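Local coordinates for rhamnose ABC transporter, periplasmic rhamnose-binding protein (Kribbella flavida, PDB 4KVF), which probably binds a carbohydrate, presumably rhamnose, as the periplasmic binding component of an ABC transporter, at residues 156-170 against 219-233. Residues are numbered along the deposited sequence; the frame is centred on the assembly and turned at random.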
# COMPACT_ATOMS: atom_id res chain seq x y z
N ALA A 156 12.34 -13.46 3.21
CA ALA A 156 12.42 -14.65 4.06
C ALA A 156 13.58 -15.56 3.65
O ALA A 156 14.32 -16.06 4.49
CB ALA A 156 11.11 -15.42 4.04
N LYS A 157 13.76 -15.73 2.34
CA LYS A 157 14.81 -16.60 1.82
C LYS A 157 16.20 -16.08 2.17
O LYS A 157 17.07 -16.85 2.57
CB LYS A 157 14.67 -16.76 0.30
CG LYS A 157 15.60 -17.82 -0.31
CD LYS A 157 15.22 -18.04 -1.76
CE LYS A 157 16.05 -19.11 -2.44
NZ LYS A 157 15.61 -19.23 -3.86
N GLU A 158 16.41 -14.78 2.00
CA GLU A 158 17.68 -14.15 2.36
C GLU A 158 17.97 -14.34 3.85
O GLU A 158 19.05 -14.78 4.23
CB GLU A 158 17.65 -12.66 2.01
CG GLU A 158 17.51 -12.36 0.53
CD GLU A 158 17.17 -10.90 0.25
OE1 GLU A 158 17.38 -10.45 -0.90
OE2 GLU A 158 16.68 -10.21 1.18
N LEU A 159 16.99 -14.00 4.69
CA LEU A 159 17.17 -14.06 6.14
C LEU A 159 17.41 -15.49 6.63
O LEU A 159 18.10 -15.72 7.62
CB LEU A 159 15.96 -13.43 6.85
CG LEU A 159 15.80 -11.92 6.63
CD1 LEU A 159 14.39 -11.45 6.99
CD2 LEU A 159 16.84 -11.16 7.44
N ALA A 160 16.85 -16.47 5.91
CA ALA A 160 17.01 -17.88 6.28
C ALA A 160 18.28 -18.47 5.69
O ALA A 160 18.57 -19.65 5.88
CB ALA A 160 15.81 -18.69 5.82
N GLY A 161 19.04 -17.65 4.97
CA GLY A 161 20.25 -18.12 4.32
C GLY A 161 19.97 -19.17 3.26
O GLY A 161 20.75 -20.11 3.08
N GLY A 162 18.85 -19.02 2.55
CA GLY A 162 18.53 -19.89 1.43
C GLY A 162 17.71 -21.13 1.74
O GLY A 162 17.15 -21.75 0.83
N SER A 163 17.61 -21.50 3.01
CA SER A 163 16.88 -22.72 3.36
C SER A 163 16.41 -22.73 4.81
O SER A 163 16.94 -22.01 5.66
CB SER A 163 17.75 -23.95 3.10
OG SER A 163 18.58 -24.21 4.21
N GLY A 164 15.42 -23.57 5.10
CA GLY A 164 14.97 -23.77 6.47
C GLY A 164 13.50 -23.45 6.65
O GLY A 164 12.80 -23.12 5.69
N GLU A 165 13.03 -23.55 7.89
CA GLU A 165 11.62 -23.35 8.16
C GLU A 165 11.25 -21.88 8.33
O GLU A 165 12.00 -21.09 8.91
CB GLU A 165 11.20 -24.13 9.41
CG GLU A 165 11.51 -25.61 9.32
CD GLU A 165 11.17 -26.35 10.60
OE1 GLU A 165 10.87 -25.69 11.61
OE2 GLU A 165 11.22 -27.60 10.58
N ILE A 166 10.09 -21.52 7.79
CA ILE A 166 9.52 -20.20 8.01
C ILE A 166 8.06 -20.36 8.43
O ILE A 166 7.44 -21.39 8.15
CB ILE A 166 9.64 -19.30 6.75
CG1 ILE A 166 8.78 -19.83 5.60
CG2 ILE A 166 11.10 -19.18 6.30
CD1 ILE A 166 8.62 -18.82 4.45
N ALA A 167 7.52 -19.36 9.12
CA ALA A 167 6.13 -19.39 9.55
C ALA A 167 5.56 -18.02 9.30
O ALA A 167 6.29 -17.04 9.28
CB ALA A 167 6.02 -19.75 11.01
N VAL A 168 4.25 -17.94 9.09
CA VAL A 168 3.60 -16.66 8.89
C VAL A 168 2.79 -16.32 10.13
O VAL A 168 2.12 -17.19 10.70
CB VAL A 168 2.69 -16.69 7.64
CG1 VAL A 168 1.73 -15.48 7.60
CG2 VAL A 168 3.54 -16.78 6.37
N LEU A 169 2.89 -15.07 10.58
CA LEU A 169 1.99 -14.53 11.59
C LEU A 169 1.07 -13.53 10.89
O LEU A 169 1.49 -12.44 10.49
CB LEU A 169 2.79 -13.87 12.73
CG LEU A 169 2.01 -13.12 13.81
CD1 LEU A 169 1.01 -14.04 14.49
CD2 LEU A 169 2.96 -12.52 14.85
N SER A 170 -0.18 -13.94 10.68
CA SER A 170 -1.09 -13.15 9.87
C SER A 170 -2.02 -12.30 10.73
O SER A 170 -1.82 -12.17 11.94
CB SER A 170 -1.91 -14.07 8.95
OG SER A 170 -2.62 -13.32 7.98
N LEU A 219 4.78 -19.58 18.18
CA LEU A 219 5.47 -20.13 17.01
C LEU A 219 6.88 -20.57 17.38
O LEU A 219 7.33 -21.66 17.00
CB LEU A 219 5.53 -19.10 15.87
CG LEU A 219 4.24 -18.85 15.09
CD1 LEU A 219 4.39 -17.66 14.14
CD2 LEU A 219 3.83 -20.10 14.32
N LEU A 220 7.57 -19.73 18.13
CA LEU A 220 8.96 -20.01 18.48
C LEU A 220 9.12 -21.18 19.43
O LEU A 220 10.13 -21.89 19.39
CB LEU A 220 9.61 -18.75 19.05
CG LEU A 220 9.86 -17.74 17.93
CD1 LEU A 220 10.26 -16.38 18.48
CD2 LEU A 220 10.94 -18.29 17.02
N GLN A 221 8.13 -21.39 20.29
CA GLN A 221 8.16 -22.52 21.22
C GLN A 221 7.81 -23.82 20.50
O GLN A 221 8.37 -24.87 20.80
CB GLN A 221 7.22 -22.29 22.40
CG GLN A 221 7.69 -21.22 23.38
CD GLN A 221 6.72 -20.99 24.53
OE1 GLN A 221 5.79 -21.77 24.73
NE2 GLN A 221 6.94 -19.91 25.28
N SER A 222 6.91 -23.73 19.53
CA SER A 222 6.43 -24.90 18.81
C SER A 222 7.40 -25.38 17.73
O SER A 222 7.49 -26.57 17.46
CB SER A 222 5.06 -24.63 18.21
OG SER A 222 4.20 -24.09 19.20
N TYR A 223 8.13 -24.45 17.13
CA TYR A 223 9.08 -24.79 16.06
C TYR A 223 10.51 -24.35 16.40
O TYR A 223 10.96 -23.29 15.98
CB TYR A 223 8.61 -24.20 14.71
CG TYR A 223 7.25 -24.74 14.32
CD1 TYR A 223 7.14 -25.94 13.62
CD2 TYR A 223 6.08 -24.10 14.70
CE1 TYR A 223 5.90 -26.45 13.27
CE2 TYR A 223 4.83 -24.61 14.36
CZ TYR A 223 4.75 -25.79 13.65
OH TYR A 223 3.53 -26.32 13.31
N PRO A 224 11.24 -25.18 17.18
CA PRO A 224 12.59 -24.85 17.63
C PRO A 224 13.59 -24.60 16.49
O PRO A 224 14.63 -23.97 16.72
CB PRO A 224 13.01 -26.08 18.45
CG PRO A 224 12.05 -27.17 18.07
CD PRO A 224 10.77 -26.47 17.72
N ASN A 225 13.27 -25.07 15.29
CA ASN A 225 14.16 -24.93 14.15
C ASN A 225 13.75 -23.78 13.23
O ASN A 225 14.26 -23.65 12.11
CB ASN A 225 14.23 -26.24 13.36
CG ASN A 225 14.81 -27.38 14.17
OD1 ASN A 225 14.21 -28.44 14.29
ND2 ASN A 225 16.00 -27.16 14.73
N LEU A 226 12.83 -22.95 13.70
CA LEU A 226 12.30 -21.85 12.91
C LEU A 226 13.38 -20.80 12.60
O LEU A 226 14.11 -20.37 13.49
CB LEU A 226 11.15 -21.19 13.66
CG LEU A 226 10.24 -20.27 12.86
CD1 LEU A 226 9.61 -21.04 11.71
CD2 LEU A 226 9.17 -19.70 13.77
N LYS A 227 13.48 -20.41 11.33
CA LYS A 227 14.46 -19.39 10.94
C LYS A 227 13.86 -17.99 10.80
O LYS A 227 14.50 -17.00 11.11
CB LYS A 227 15.17 -19.79 9.64
CG LYS A 227 16.27 -20.83 9.81
CD LYS A 227 17.33 -20.65 8.73
CE LYS A 227 18.25 -21.86 8.62
NZ LYS A 227 19.08 -21.78 7.38
N VAL A 228 12.64 -17.91 10.28
CA VAL A 228 12.03 -16.62 10.00
C VAL A 228 10.56 -16.64 10.33
O VAL A 228 9.86 -17.58 9.99
CB VAL A 228 12.16 -16.25 8.50
CG1 VAL A 228 11.74 -14.80 8.27
CG2 VAL A 228 13.59 -16.46 8.00
N ILE A 229 10.09 -15.59 11.00
CA ILE A 229 8.67 -15.32 11.10
C ILE A 229 8.38 -14.19 10.13
O ILE A 229 9.02 -13.14 10.20
CB ILE A 229 8.25 -14.88 12.51
CG1 ILE A 229 8.54 -15.99 13.53
CG2 ILE A 229 6.78 -14.48 12.52
CD1 ILE A 229 8.11 -15.67 14.94
N VAL A 230 7.43 -14.41 9.22
CA VAL A 230 7.02 -13.39 8.26
C VAL A 230 5.64 -12.90 8.68
O VAL A 230 4.70 -13.69 8.72
CB VAL A 230 6.88 -13.97 6.82
CG1 VAL A 230 6.46 -12.89 5.82
CG2 VAL A 230 8.17 -14.64 6.36
N SER A 231 5.51 -11.62 9.01
CA SER A 231 4.22 -11.11 9.47
C SER A 231 3.74 -9.99 8.56
O SER A 231 4.21 -8.85 8.69
CB SER A 231 4.33 -10.62 10.92
OG SER A 231 3.05 -10.37 11.47
N PRO A 232 2.82 -10.31 7.63
CA PRO A 232 2.31 -9.33 6.67
C PRO A 232 1.19 -8.50 7.28
O PRO A 232 0.08 -8.44 6.75
CB PRO A 232 1.80 -10.20 5.53
CG PRO A 232 1.32 -11.46 6.23
CD PRO A 232 2.32 -11.67 7.37
N THR A 233 1.49 -7.90 8.43
CA THR A 233 0.56 -7.00 9.11
C THR A 233 1.40 -6.08 9.97
O THR A 233 2.32 -6.55 10.64
CB THR A 233 -0.44 -7.77 9.99
OG1 THR A 233 -0.72 -7.00 11.18
CG2 THR A 233 0.13 -9.10 10.42
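With CG anti to its carbonyl carbon (chi1 -79°) and the chain stretched out beyond, Lys227 runs past Ala160 CB and carries its ammonium into the turn 160-163. There NZ donates to two carbonyls: Ala160 O at 2.7 Å and Ser163 O at 2.8 Å, the latter approached from above the carbonyl plane. The type I' turn overlaps the Schellman motif in which Gly161, with positive phi, ends helix 145-159. At the other end, Ser231 swings OG anti to its own N (chi1 -168°) and donates to Leu169 O at 2.8 Å, tilted from that carbonyl's plane. Between these two side-chain bonds, strands 164-170 and 226-231 pair in parallel inside a sheet, flanked by strands 197-204 and 254-257. Val230 N reaches Ala167 O at 2.9 Å in a nearly straight bond, and Ala167 N and Leu169 N bond back to Val228 O and Val230 O.

On one face Ile166 and Val228 run alongside each other, with Ile166 CG2 3.8 Å from Val228 CB. Helix 145-159 covers this face: Ala156 CB meets Val230 CG2 at 3.8 Å and Leu159 CB lies near Val228 CG2, which also touches Ala160 CB just past the helix end. The opposite face, with Ala167 and Ile229, receives helix 209-222, whose Leu219 CD2 lies 4.0 Å from Ala167 CB; Leu226 CD1, at the end of turn 223-226, reaches the same CB at 3.9 Å. Helices on both sides of a parallel sheet are the alpha/beta layering of a periplasmic binding protein lobe. The contact is an apolar core closed by polar side chains at its two ends: a lysine held by neutral carbonyls, whose partial negative charge probably favours its protonated form, and a buried serine that gives Leu169 O a hydrogen-bond donor.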